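Local coordinates for protein exopolyphosphatase (Cytophaga hutchinsonii, PDB 3MDQ) that probably hydrolyses inorganic polyphosphate from its chain ends, releasing phosphate, as an exopolyphosphatase of the Ppx/GppA family within the actin-like ATPase clan, at residues I132-D137 and T205-C210; L117-V122 and E144-N149; E53-A58 and Q92-R97; T61-R66 and K99-I104; D215-M220 and P242-L247. All coordinates share one frame; numbering follows the deposited sequence. Where two conformers were deposited one is given.

Interaction 1: I132-D137 and T205-C210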
# COMPACT_ATOMS: atom_id res chain seq x y z
N ILE A 132 -0.80 21.69 -0.17
CA ILE A 132 -1.95 20.77 0.05
C ILE A 132 -1.80 19.62 -0.94
O ILE A 132 -1.76 19.81 -2.16
CB ILE A 132 -3.29 21.49 -0.17
CG1 ILE A 132 -3.42 22.72 0.73
CG2 ILE A 132 -4.47 20.55 0.08
CD1 ILE A 132 -3.21 22.46 2.12
N SER A 133 -1.68 18.42 -0.39
CA SER A 133 -1.29 17.27 -1.17
C SER A 133 -2.33 16.17 -1.01
O SER A 133 -2.88 15.98 0.08
CB SER A 133 0.07 16.76 -0.69
OG SER A 133 1.02 17.86 -0.70
N LEU A 134 -2.55 15.41 -2.09
CA LEU A 134 -3.37 14.21 -2.04
C LEU A 134 -2.41 13.03 -2.07
O LEU A 134 -1.64 12.86 -3.04
CB LEU A 134 -4.35 14.16 -3.21
CG LEU A 134 -5.16 12.87 -3.35
CD1 LEU A 134 -6.09 12.62 -2.14
CD2 LEU A 134 -5.96 12.86 -4.70
N ALA A 135 -2.45 12.20 -1.02
CA ALA A 135 -1.70 10.96 -1.00
C ALA A 135 -2.62 9.79 -1.21
O ALA A 135 -3.74 9.79 -0.69
CB ALA A 135 -0.93 10.81 0.36
N MSE A 136 -2.14 8.79 -1.97
CA MSE A 136 -2.92 7.59 -2.25
C MSE A 136 -2.09 6.32 -2.07
O MSE A 136 -0.95 6.23 -2.54
CB MSE A 136 -3.56 7.67 -3.63
CG MSE A 136 -2.65 7.72 -4.74
SE MSE A 136 -3.71 7.77 -6.47
CE MSE A 136 -4.52 6.16 -6.56
N ASP A 137 -2.64 5.37 -1.32
CA ASP A 137 -2.00 4.08 -1.06
C ASP A 137 -2.86 3.00 -1.68
O ASP A 137 -3.99 2.81 -1.26
CB ASP A 137 -1.83 3.85 0.44
CG ASP A 137 -1.08 2.55 0.72
OD1 ASP A 137 -1.57 1.47 0.32
OD2 ASP A 137 0.02 2.63 1.32
N THR A 205 -2.84 20.42 -4.73
CA THR A 205 -2.06 20.81 -5.88
C THR A 205 -0.96 19.81 -6.20
O THR A 205 -0.22 19.98 -7.19
CB THR A 205 -1.37 22.19 -5.63
OG1 THR A 205 -0.58 22.12 -4.44
CG2 THR A 205 -2.42 23.28 -5.50
N GLN A 206 -0.84 18.74 -5.40
CA GLN A 206 0.15 17.71 -5.67
C GLN A 206 -0.43 16.33 -5.36
O GLN A 206 -1.36 16.18 -4.55
CB GLN A 206 1.41 17.88 -4.79
CG GLN A 206 2.14 19.26 -4.88
CD GLN A 206 2.66 19.64 -6.30
OE1 GLN A 206 2.71 20.83 -6.65
NE2 GLN A 206 2.96 18.67 -7.10
N LEU A 207 0.11 15.33 -6.04
CA LEU A 207 -0.27 13.93 -5.88
C LEU A 207 0.93 13.11 -5.43
O LEU A 207 2.03 13.15 -6.03
CB LEU A 207 -0.86 13.33 -7.20
CG LEU A 207 -1.36 11.90 -7.15
CD1 LEU A 207 -2.49 11.69 -6.11
CD2 LEU A 207 -1.85 11.44 -8.55
N ILE A 208 0.76 12.36 -4.36
CA ILE A 208 1.77 11.46 -3.80
C ILE A 208 1.21 10.04 -3.80
O ILE A 208 0.03 9.85 -3.45
CB ILE A 208 2.08 11.86 -2.36
CG1 ILE A 208 2.68 13.28 -2.32
CG2 ILE A 208 3.02 10.85 -1.68
CD1 ILE A 208 2.80 13.88 -0.90
N GLY A 209 2.02 9.06 -4.21
CA GLY A 209 1.61 7.66 -4.17
C GLY A 209 2.54 6.86 -3.30
O GLY A 209 3.75 7.14 -3.25
N CYS A 210 2.02 5.86 -2.59
CA CYS A 210 2.86 4.93 -1.87
C CYS A 210 2.35 3.48 -2.01
O CYS A 210 1.22 3.24 -2.46
CB CYS A 210 3.06 5.34 -0.41
SG CYS A 210 1.54 5.51 0.52
O HOH W 1 -1.15 23.76 -2.26
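Leu-134 and Leu-207 both hold CG anti to the backbone N (chi1 173° and -177°), and their side chains lie side by side. CD2 of Leu-134 is 3.9 Å from CD1 of Leu-207. On the same face SE of Met-136, a selenomethionine, lies 4.1 Å from Leu-207 CD1. Val-283 of helix 267-286 touches both Leu-134 and Met-136. The other face carries Ala-135 and Ile-208, whose CB atoms are 4.2 Å apart. Helix 111-125 packs on it through Phe-119 and Val-122. Between the parallel strands Leu-134 N gives a straight bond to Gln-206 O (2.8 Å, 179° at the hydrogen). The ladder continues from Ile-208 N to Leu-134 O, Met-136 N to Ile-208 O and Cys-210 N to Met-136 O. At the N-terminal end of the pair Thr-205 N bonds to Ile-132 O (2.9 Å), and a water joins Ile-132 N to Thr-205 OG1. Asp-137 OD2 is 3.4 Å from Cys-210 SG and is hydrogen-bonded to Ser-211 OG. A sulfate ion, probably from the crystallisation liquor, lies about 4 Å from the Asp-137 side chain. The middle of the pair is apolar; Asp-137 and Cys-210 put polar groups at the C-terminal strand ends, consistent with a phosphate-binding cleft there.

Interaction 2: L117-V122 and E144-N149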
# COMPACT_ATOMS: atom_id res chain seq x y z
N LEU A 117 -2.36 6.63 9.58
CA LEU A 117 -1.04 6.10 9.85
C LEU A 117 -0.19 6.14 8.60
O LEU A 117 0.99 6.52 8.65
CB LEU A 117 -1.13 4.69 10.43
CG LEU A 117 -1.76 4.55 11.79
CD1 LEU A 117 -2.12 3.08 12.03
CD2 LEU A 117 -0.80 5.07 12.89
N ILE A 118 -0.75 5.77 7.46
CA ILE A 118 -0.04 5.89 6.18
C ILE A 118 0.46 7.33 6.01
O ILE A 118 1.64 7.56 5.65
CB ILE A 118 -0.91 5.49 4.99
CG1 ILE A 118 -1.12 3.97 5.02
CG2 ILE A 118 -0.27 5.97 3.67
CD1 ILE A 118 -2.30 3.49 4.19
N PHE A 119 -0.41 8.30 6.23
CA PHE A 119 -0.01 9.70 6.01
C PHE A 119 1.11 10.15 6.95
O PHE A 119 1.98 10.95 6.55
CB PHE A 119 -1.19 10.67 6.08
CG PHE A 119 -0.95 11.98 5.38
CD1 PHE A 119 -0.86 12.05 3.99
CD2 PHE A 119 -0.81 13.14 6.10
CE1 PHE A 119 -0.68 13.25 3.34
CE2 PHE A 119 -0.65 14.37 5.43
CZ PHE A 119 -0.58 14.41 4.09
N ARG A 120 1.14 9.62 8.18
CA ARG A 120 2.29 9.93 9.06
C ARG A 120 3.59 9.44 8.43
O ARG A 120 4.61 10.12 8.55
CB ARG A 120 2.10 9.31 10.45
CG ARG A 120 3.28 9.50 11.36
CD ARG A 120 3.43 10.97 11.76
NE ARG A 120 4.63 11.24 12.56
CZ ARG A 120 5.84 11.49 12.08
NH1 ARG A 120 6.09 11.49 10.78
NH2 ARG A 120 6.83 11.73 12.93
N GLY A 121 3.57 8.29 7.78
CA GLY A 121 4.77 7.82 7.06
C GLY A 121 5.13 8.71 5.88
O GLY A 121 6.30 9.08 5.70
N VAL A 122 4.12 9.10 5.11
CA VAL A 122 4.33 10.01 3.97
C VAL A 122 4.94 11.33 4.43
O VAL A 122 5.88 11.84 3.78
CB VAL A 122 3.01 10.22 3.21
CG1 VAL A 122 3.13 11.34 2.13
CG2 VAL A 122 2.56 8.90 2.56
N GLU A 144 -6.44 3.93 0.24
CA GLU A 144 -6.61 5.06 1.16
C GLU A 144 -6.20 6.36 0.45
O GLU A 144 -5.18 6.38 -0.24
CB GLU A 144 -5.77 4.91 2.42
CG GLU A 144 -6.28 3.89 3.44
CD GLU A 144 -6.18 2.49 2.95
OE1 GLU A 144 -5.07 2.04 2.66
OE2 GLU A 144 -7.25 1.81 2.87
N PHE A 145 -7.00 7.39 0.65
CA PHE A 145 -6.73 8.71 0.16
C PHE A 145 -6.68 9.67 1.33
O PHE A 145 -7.55 9.60 2.23
CB PHE A 145 -7.81 9.16 -0.78
CG PHE A 145 -7.89 8.39 -2.07
CD1 PHE A 145 -7.08 8.71 -3.13
CD2 PHE A 145 -8.81 7.37 -2.21
CE1 PHE A 145 -7.16 7.99 -4.31
CE2 PHE A 145 -8.91 6.69 -3.40
CZ PHE A 145 -8.10 7.00 -4.44
N ILE A 146 -5.66 10.53 1.35
CA ILE A 146 -5.51 11.52 2.40
C ILE A 146 -5.16 12.88 1.80
O ILE A 146 -4.26 12.95 0.93
CB ILE A 146 -4.39 11.15 3.41
CG1 ILE A 146 -4.49 9.70 3.90
CG2 ILE A 146 -4.38 12.14 4.59
CD1 ILE A 146 -3.62 8.74 3.14
N ILE A 147 -5.84 13.95 2.22
CA ILE A 147 -5.50 15.29 1.82
C ILE A 147 -4.90 16.00 3.01
O ILE A 147 -5.51 16.02 4.05
CB ILE A 147 -6.68 16.06 1.26
CG1 ILE A 147 -7.21 15.41 -0.01
CG2 ILE A 147 -6.32 17.55 1.01
CD1 ILE A 147 -8.51 15.98 -0.56
N GLY A 148 -3.68 16.51 2.86
CA GLY A 148 -3.02 17.19 3.97
C GLY A 148 -1.72 17.83 3.58
O GLY A 148 -1.42 18.03 2.39
N ASN A 149 -0.92 18.16 4.59
CA ASN A 149 0.39 18.81 4.39
C ASN A 149 1.32 18.37 5.49
O ASN A 149 1.08 17.34 6.08
CB ASN A 149 0.22 20.33 4.32
CG ASN A 149 -0.41 20.91 5.57
OD1 ASN A 149 -0.30 20.37 6.66
ND2 ASN A 149 -1.07 22.06 5.42
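Phe-119 and Ile-118 pack on Ile-146, Gly-148 and Glu-144 in a buried helix-on-sheet contact without hydrogen bonds across it. Helix 111-125 lies over one face of the six-stranded sheet. The helix and strand segments run at 56° to each other. Phe-119 makes most of the contacts across the pair. Its CG is anti to the backbone N (chi1 -158°), and the side chain slides past Ile-146 in the opposite direction. CG2 of Ile-146 sits over one face, 3.8 Å from the centroid of the Phe-119 ring and offset toward the rim near CG and CD1. CZ of Phe-119 reaches C of Gly-148 at 3.6 Å. A CB on Gly-148 would collide with this ring. Asn-149 O lies at the ring edge, near its plane, 3.5 Å from CE2 of Phe-119. Asn-149 O accepts a hydrogen bond from Gln-123 NE2. An alanine in place of Phe-119 would probably open a gap between helix and strand, with Ile-146 CG2 and Gly-148 losing their ring partner. At the other end CD1 of Ile-118 is 3.5 Å from OE1 of Glu-144, the side chains crossing at about a right angle. Ser-142 and Ser-158 bind Glu-144 OE2, and a sulfate ion lies about 5 Å from this side chain. A helix packed on a mixed sheet whose order begins 3-2-1-4 is typical of the alpha/beta domains of the actin-like ATPase fold.

Interaction 3: E53-A58 and Q92-R97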
# COMPACT_ATOMS: atom_id res chain seq x y z
N GLU A 53 -6.14 -21.95 2.70
CA GLU A 53 -4.83 -21.88 2.08
C GLU A 53 -4.16 -20.55 2.38
O GLU A 53 -2.96 -20.50 2.63
CB GLU A 53 -4.92 -22.14 0.56
CG GLU A 53 -5.23 -23.65 0.32
CD GLU A 53 -5.76 -23.98 -1.05
OE1 GLU A 53 -5.37 -23.31 -2.03
OE2 GLU A 53 -6.55 -24.94 -1.12
N ALA A 54 -4.95 -19.47 2.34
CA ALA A 54 -4.44 -18.13 2.61
C ALA A 54 -4.02 -18.03 4.08
O ALA A 54 -2.98 -17.45 4.37
CB ALA A 54 -5.49 -17.06 2.24
N MSE A 55 -4.82 -18.58 5.00
CA MSE A 55 -4.45 -18.56 6.43
C MSE A 55 -3.15 -19.32 6.65
O MSE A 55 -2.31 -18.87 7.44
CB MSE A 55 -5.57 -19.09 7.33
CG MSE A 55 -6.75 -18.18 7.33
SE MSE A 55 -8.05 -18.49 8.75
CE MSE A 55 -9.03 -19.96 7.86
N ASP A 56 -2.99 -20.46 5.97
CA ASP A 56 -1.76 -21.23 6.09
C ASP A 56 -0.53 -20.48 5.56
O ASP A 56 0.54 -20.51 6.17
CB ASP A 56 -1.92 -22.59 5.40
CG ASP A 56 -2.76 -23.54 6.20
OD1 ASP A 56 -3.03 -23.24 7.39
OD2 ASP A 56 -3.17 -24.58 5.65
N ARG A 57 -0.69 -19.78 4.44
CA ARG A 57 0.40 -18.92 3.93
C ARG A 57 0.73 -17.81 4.93
O ARG A 57 1.90 -17.50 5.17
CB ARG A 57 0.08 -18.32 2.55
CG ARG A 57 0.01 -19.33 1.42
CD ARG A 57 -0.17 -18.67 0.06
NE ARG A 57 -1.41 -17.94 -0.13
CZ ARG A 57 -2.54 -18.44 -0.62
NH1 ARG A 57 -2.64 -19.72 -0.97
NH2 ARG A 57 -3.58 -17.64 -0.80
N ALA A 58 -0.30 -17.19 5.48
CA ALA A 58 -0.10 -16.12 6.48
C ALA A 58 0.70 -16.62 7.70
O ALA A 58 1.64 -15.96 8.14
CB ALA A 58 -1.47 -15.48 6.94
N GLN A 92 -11.17 -13.83 13.17
CA GLN A 92 -10.78 -14.22 14.51
C GLN A 92 -10.12 -15.59 14.49
O GLN A 92 -9.32 -15.89 15.38
CB GLN A 92 -11.95 -14.25 15.48
CG GLN A 92 -11.52 -14.19 16.96
CD GLN A 92 -10.80 -12.91 17.28
OE1 GLN A 92 -11.25 -11.82 16.88
NE2 GLN A 92 -9.67 -13.00 17.97
N VAL A 93 -10.48 -16.46 13.55
CA VAL A 93 -9.79 -17.74 13.44
C VAL A 93 -8.29 -17.49 13.18
O VAL A 93 -7.42 -18.09 13.83
CB VAL A 93 -10.37 -18.61 12.29
CG1 VAL A 93 -9.50 -19.83 12.01
CG2 VAL A 93 -11.84 -19.02 12.62
N LEU A 94 -8.01 -16.65 12.19
CA LEU A 94 -6.62 -16.29 11.85
C LEU A 94 -5.89 -15.61 13.01
O LEU A 94 -4.75 -15.97 13.33
CB LEU A 94 -6.56 -15.43 10.58
CG LEU A 94 -5.15 -14.96 10.17
CD1 LEU A 94 -4.24 -16.18 9.95
CD2 LEU A 94 -5.23 -14.06 8.86
N ILE A 95 -6.55 -14.65 13.67
CA ILE A 95 -5.96 -13.92 14.78
C ILE A 95 -5.60 -14.87 15.91
O ILE A 95 -4.53 -14.81 16.47
CB ILE A 95 -6.92 -12.82 15.23
CG1 ILE A 95 -7.00 -11.74 14.14
CG2 ILE A 95 -6.49 -12.17 16.57
CD1 ILE A 95 -8.10 -10.71 14.39
N ASP A 96 -6.49 -15.81 16.21
CA ASP A 96 -6.26 -16.74 17.33
C ASP A 96 -5.15 -17.74 16.97
O ASP A 96 -4.33 -18.10 17.83
CB ASP A 96 -7.54 -17.47 17.69
CG ASP A 96 -8.55 -16.58 18.39
OD1 ASP A 96 -8.26 -15.39 18.70
OD2 ASP A 96 -9.68 -17.06 18.62
N ARG A 97 -5.11 -18.17 15.71
CA ARG A 97 -4.03 -19.08 15.26
C ARG A 97 -2.68 -18.37 15.36
O ARG A 97 -1.70 -18.98 15.79
CB ARG A 97 -4.28 -19.63 13.85
CG ARG A 97 -5.45 -20.61 13.75
CD ARG A 97 -5.67 -21.11 12.32
NE ARG A 97 -6.86 -21.94 12.14
CZ ARG A 97 -7.31 -22.38 10.94
NH1 ARG A 97 -6.66 -22.09 9.85
NH2 ARG A 97 -8.41 -23.08 10.87
O HOH W 2 -3.84 -21.44 9.38
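Met-55, a selenomethionine, packs on Val-93 and Leu-94 where helix 52-71 and helix 91-102 run side by side in the N-terminal alpha/beta domain of the actin-like fold. The segments are nearly parallel, at 27° to each other, and their axes approach to 10.6 Å. The packing contacts centre on the selenomethionine. SE of Met-55 is 3.8 Å from CG1 of Val-93, and the two side chains cross at about a right angle. SE of Met-55 is also 3.9 Å from CB of Leu-94, whose side chain runs past Met-55 in the opposite direction. CD1 of Leu-94 then reaches the CB of Ala-58 at 4.2 Å. The bend of Met-55 at chi3 (-83°) brings its CE to 3.8 Å from NH1 of Arg-97. These contacts join the two helices. The polar contacts lie at the more open side and gather round Arg-97. A salt bridge to Glu-52, in the first turn of helix 52-71, holds its NH1. A water accepts from Arg-97 NH1 at 2.9 Å and donates to Asp-56 OD1 at 2.8 Å. This water link is less certain, because Asp-56 was modelled in two conformers. Within helix 91-102 the extended Arg-97 chain carries its guanidinium alongside Val-93, one turn earlier. CG1 of Val-93 lies 3.2 Å above the plane of the Arg-97 guanidinium, offset toward its rim.

Interaction 4: T61-R66 and K99-I104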
# COMPACT_ATOMS: atom_id res chain seq x y z
N THR A 61 4.38 -17.28 6.86
CA THR A 61 5.13 -16.04 6.81
C THR A 61 5.35 -15.47 8.21
O THR A 61 6.45 -15.01 8.51
CB THR A 61 4.41 -15.01 5.92
OG1 THR A 61 4.52 -15.44 4.56
CG2 THR A 61 5.02 -13.61 6.04
N LEU A 62 4.32 -15.53 9.04
CA LEU A 62 4.46 -15.00 10.39
C LEU A 62 5.45 -15.81 11.26
O LEU A 62 6.16 -15.23 12.10
CB LEU A 62 3.10 -14.78 11.05
CG LEU A 62 2.30 -13.63 10.38
CD1 LEU A 62 0.88 -13.63 10.85
CD2 LEU A 62 2.94 -12.26 10.58
N LYS A 63 5.55 -17.13 11.03
CA LYS A 63 6.53 -17.94 11.71
C LYS A 63 7.93 -17.49 11.30
O LYS A 63 8.82 -17.35 12.14
CB LYS A 63 6.32 -19.43 11.43
CG LYS A 63 5.08 -20.02 12.13
CD LYS A 63 4.87 -21.50 11.84
CE LYS A 63 5.87 -22.40 12.60
NZ LYS A 63 5.70 -22.33 14.10
N LYS A 64 8.13 -17.23 10.01
CA LYS A 64 9.40 -16.69 9.56
C LYS A 64 9.72 -15.30 10.10
O LYS A 64 10.85 -15.03 10.51
CB LYS A 64 9.46 -16.72 8.04
CG LYS A 64 9.51 -18.15 7.50
CD LYS A 64 9.38 -18.19 5.97
CE LYS A 64 9.34 -19.64 5.48
NZ LYS A 64 8.97 -19.74 4.06
N PHE A 65 8.72 -14.42 10.13
CA PHE A 65 8.92 -13.10 10.70
C PHE A 65 9.24 -13.17 12.19
O PHE A 65 10.07 -12.42 12.69
CB PHE A 65 7.67 -12.23 10.49
CG PHE A 65 7.51 -11.64 9.08
CD1 PHE A 65 8.34 -12.00 7.99
CD2 PHE A 65 6.46 -10.78 8.82
CE1 PHE A 65 8.16 -11.42 6.72
CE2 PHE A 65 6.30 -10.20 7.53
CZ PHE A 65 7.13 -10.52 6.52
N ARG A 66 8.59 -14.08 12.91
CA ARG A 66 8.85 -14.25 14.34
C ARG A 66 10.32 -14.65 14.56
O ARG A 66 10.99 -14.08 15.45
CB ARG A 66 7.89 -15.27 14.93
CG ARG A 66 8.20 -15.67 16.38
CD ARG A 66 7.83 -14.63 17.41
NE ARG A 66 8.65 -14.73 18.61
CZ ARG A 66 8.25 -14.59 19.88
NH1 ARG A 66 6.98 -14.54 20.23
NH2 ARG A 66 9.18 -14.60 20.83
N LYS A 99 -1.85 -15.93 17.47
CA LYS A 99 -1.52 -15.80 18.88
C LYS A 99 -0.96 -17.14 19.41
O LYS A 99 0.05 -17.16 20.12
CB LYS A 99 -2.76 -15.37 19.69
CG LYS A 99 -2.56 -15.32 21.18
CD LYS A 99 -1.45 -14.35 21.56
CE LYS A 99 -1.45 -14.07 23.08
NZ LYS A 99 -0.40 -13.08 23.39
N LYS A 100 -1.58 -18.24 19.03
CA LYS A 100 -1.14 -19.55 19.47
C LYS A 100 0.24 -19.88 18.93
O LYS A 100 1.11 -20.38 19.67
CB LYS A 100 -2.15 -20.62 19.06
CG LYS A 100 -1.76 -22.06 19.48
CD LYS A 100 -2.97 -22.98 19.35
CE LYS A 100 -2.59 -24.41 19.00
NZ LYS A 100 -3.75 -25.12 18.38
N GLU A 101 0.45 -19.62 17.66
CA GLU A 101 1.67 -20.09 16.97
C GLU A 101 2.91 -19.28 17.28
O GLU A 101 3.99 -19.86 17.45
CB GLU A 101 1.42 -20.05 15.49
CG GLU A 101 2.35 -20.85 14.64
CD GLU A 101 2.11 -22.36 14.70
OE1 GLU A 101 0.98 -22.82 15.05
OE2 GLU A 101 3.08 -23.07 14.39
N VAL A 102 2.79 -17.95 17.32
CA VAL A 102 3.94 -17.07 17.45
C VAL A 102 3.81 -16.02 18.57
O VAL A 102 4.67 -15.17 18.78
CB VAL A 102 4.29 -16.37 16.10
CG1 VAL A 102 4.72 -17.41 15.07
CG2 VAL A 102 3.11 -15.47 15.58
N ASN A 103 2.72 -16.09 19.33
CA ASN A 103 2.51 -15.17 20.46
C ASN A 103 2.57 -13.72 20.09
O ASN A 103 3.16 -12.92 20.81
CB ASN A 103 3.47 -15.50 21.61
CG ASN A 103 2.99 -14.92 22.95
OD1 ASN A 103 1.78 -14.76 23.17
ND2 ASN A 103 3.92 -14.59 23.83
N ILE A 104 1.94 -13.37 18.97
CA ILE A 104 1.83 -11.98 18.52
C ILE A 104 0.31 -11.69 18.51
O ILE A 104 -0.48 -12.52 18.03
CB ILE A 104 2.46 -11.81 17.14
CG1 ILE A 104 4.00 -11.93 17.23
CG2 ILE A 104 2.06 -10.44 16.51
CD1 ILE A 104 4.70 -12.07 15.89
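Val-102 and Arg-66 form the close-packed part of this contact, where the last turn of helix 91-102 meets helix 52-71 in the N-terminal alpha/beta domain of the actin-like fold. CG1 of Val-102 is 3.8 Å from CB of Arg-66 and 3.9 Å from CA of Lys-63, so it rests close against the helix backbone. The Arg-66 side chain slides past Val-102 in the opposite direction. Its guanidinium then meets the end of the other helix. NH1 of Arg-66 gives a hydrogen bond of 2.8 Å to O of Val-102, with 157° at the hydrogen and the oxygen at the guanidinium edge, near its plane. Just after this carbonyl the chain leaves the helix at Asn-103, which has positive phi. CD of Arg-66 also touches CD1 of Ile-104 at 4.3 Å, and NE pairs with Asp-70. An alanine in place of Arg-66 would probably leave the Val-102 carbonyl without this donor, deprive Asp-70 of this salt bridge and open a gap beside Ile-104. Toward the sheet the buried Leu-62 packs on Phe-16, Ile-9 and Met-11. The solvent side is looser and polar. Lys-63 and Glu-101 are both exposed. Bends at chi3 (74°) and chi4 (65°) turn CE and NZ of Lys-63 toward Glu-101. The resulting salt bridge runs from Lys-63 NZ to the anti lone pair of Glu-101 OE2, at 2.7 Å.

Interaction 5: D215-M220 and P242-L247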
# COMPACT_ATOMS: atom_id res chain seq x y z
N ASP A 215 5.89 1.88 -5.96
CA ASP A 215 7.31 1.50 -5.88
C ASP A 215 7.72 0.87 -7.19
O ASP A 215 8.79 1.18 -7.74
CB ASP A 215 7.59 0.51 -4.75
CG ASP A 215 7.40 1.08 -3.37
OD1 ASP A 215 7.39 2.31 -3.20
OD2 ASP A 215 7.30 0.26 -2.40
N THR A 216 6.86 -0.02 -7.73
CA THR A 216 7.17 -0.66 -9.01
C THR A 216 7.24 0.34 -10.18
O THR A 216 8.13 0.24 -11.05
CB THR A 216 6.21 -1.84 -9.30
OG1 THR A 216 6.53 -2.91 -8.40
CG2 THR A 216 6.34 -2.36 -10.74
N LEU A 217 6.34 1.33 -10.20
CA LEU A 217 6.38 2.34 -11.25
C LEU A 217 7.70 3.11 -11.18
O LEU A 217 8.33 3.36 -12.21
CB LEU A 217 5.19 3.31 -11.18
CG LEU A 217 3.81 2.65 -11.38
CD1 LEU A 217 2.71 3.68 -11.13
CD2 LEU A 217 3.75 2.02 -12.80
N ALA A 218 8.11 3.48 -9.97
CA ALA A 218 9.37 4.15 -9.80
C ALA A 218 10.53 3.28 -10.30
O ALA A 218 11.40 3.76 -11.04
CB ALA A 218 9.58 4.56 -8.35
N GLU A 219 10.55 2.02 -9.90
CA GLU A 219 11.64 1.14 -10.29
C GLU A 219 11.69 0.94 -11.81
O GLU A 219 12.76 0.95 -12.38
CB GLU A 219 11.55 -0.21 -9.56
CG GLU A 219 11.91 -0.12 -8.07
CD GLU A 219 11.71 -1.43 -7.30
OE1 GLU A 219 11.12 -2.38 -7.84
OE2 GLU A 219 12.13 -1.49 -6.13
N MSE A 220 10.52 0.83 -12.45
CA MSE A 220 10.45 0.71 -13.92
C MSE A 220 11.00 1.95 -14.57
O MSE A 220 11.69 1.87 -15.56
CB MSE A 220 9.01 0.47 -14.39
CG MSE A 220 8.49 -0.88 -14.08
SE MSE A 220 6.64 -1.18 -14.47
CE MSE A 220 6.81 -1.30 -16.40
N PRO A 242 4.68 12.76 -18.18
CA PRO A 242 5.07 11.97 -19.37
C PRO A 242 5.59 10.58 -19.06
O PRO A 242 5.29 9.61 -19.79
CB PRO A 242 6.11 12.84 -20.03
CG PRO A 242 5.71 14.20 -19.68
CD PRO A 242 5.24 14.12 -18.23
N ASP A 243 6.39 10.44 -18.00
CA ASP A 243 6.87 9.14 -17.61
C ASP A 243 5.72 8.23 -17.15
O ASP A 243 5.68 7.06 -17.52
CB ASP A 243 8.01 9.26 -16.59
CG ASP A 243 9.39 9.58 -17.28
OD1 ASP A 243 9.54 9.51 -18.53
OD2 ASP A 243 10.35 9.82 -16.60
N PHE A 244 4.79 8.78 -16.39
CA PHE A 244 3.60 8.02 -15.97
C PHE A 244 2.82 7.58 -17.19
O PHE A 244 2.39 6.41 -17.28
CB PHE A 244 2.66 8.83 -15.06
CG PHE A 244 1.41 8.08 -14.75
CD1 PHE A 244 1.44 7.00 -13.88
CD2 PHE A 244 0.23 8.39 -15.42
CE1 PHE A 244 0.28 6.28 -13.63
CE2 PHE A 244 -0.92 7.64 -15.19
CZ PHE A 244 -0.87 6.60 -14.31
N ASN A 245 2.63 8.47 -18.14
CA ASN A 245 1.84 8.07 -19.31
C ASN A 245 2.53 7.02 -20.19
O ASN A 245 1.86 6.18 -20.80
CB ASN A 245 1.38 9.30 -20.09
CG ASN A 245 0.23 10.02 -19.39
OD1 ASN A 245 -0.78 9.41 -18.95
ND2 ASN A 245 0.35 11.34 -19.30
N ARG A 246 3.86 7.01 -20.24
CA ARG A 246 4.58 5.94 -20.91
C ARG A 246 4.35 4.61 -20.21
O ARG A 246 4.06 3.59 -20.87
CB ARG A 246 6.09 6.21 -20.98
CG ARG A 246 6.88 5.20 -21.83
CD ARG A 246 8.39 5.24 -21.54
NE ARG A 246 8.73 4.58 -20.27
CZ ARG A 246 9.03 5.19 -19.12
NH1 ARG A 246 9.09 6.51 -19.01
NH2 ARG A 246 9.31 4.45 -18.06
N LEU A 247 4.43 4.62 -18.88
CA LEU A 247 4.23 3.41 -18.12
C LEU A 247 2.79 2.94 -18.25
O LEU A 247 2.55 1.73 -18.35
CB LEU A 247 4.55 3.65 -16.65
CG LEU A 247 6.03 3.91 -16.33
CD1 LEU A 247 6.24 4.56 -14.91
CD2 LEU A 247 6.80 2.57 -16.51
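Leu-217 and Leu-247 meet in a helix-helix crossing within the C-terminal alpha/beta domain of the actin-like fold. Helix 212-225 follows the inner strand 206-210, and helix 241-253 follows the edge strand 236-240. Their segments are almost perpendicular, at 100°, with axes 10.7 Å apart at closest approach. Leu-247 carries the contact with both branches. CD1 of Leu-247 reaches the backbone of the first helix, 3.6 Å from O of Leu-217, and packs 4.1 Å from CB of Leu-217. CD2 of Leu-247 lies 3.7 Å from CB of Met-220, a selenomethionine. The chain of Met-220 bends at chi3 (75°), which brings its CE to 3.9 Å from the same CD2 of Leu-247. Both leucines are buried, and Leu-247 also touches Leu-239 of the edge strand. A polar group borders this apolar patch. Arg-246 NH1 forms a salt bridge with Asp-243 OD1 at 3.1 Å, one turn back in its own helix. Asn-221 of helix 212-225 bonds to both residues, and so joins the helices by hydrogen bonds. On another side Ile-277 of helix 267-286 touches both Leu-217 and Phe-244. There CD1 of Leu-217 lies at the edge of the Phe-244 ring, 4.3 Å from CE1.

In the fold
From the N terminus, interactions 3 and 4 come first. Each closes a loop of just over thirty residues, and their segments alternate, so the loops cross. Both tie helix 52-71 to helix 91-102 in the N-terminal domain. Interaction 2 follows, closing a shorter loop of 21 residues between helix 111-125 and strand 143-148. Interaction 1 opens within that loop and closes at 205-210, so these two cross as well. They touch through neighbouring strands 133-138 and 143-148 of the second sheet. Interaction 5 comes last, in series, and closes another 21-residue loop, joining the helix after strand 206-210 to helix 241-253. The centres of interactions 3 and 5 are about 35 Å apart, on opposite sides of the chain's centre.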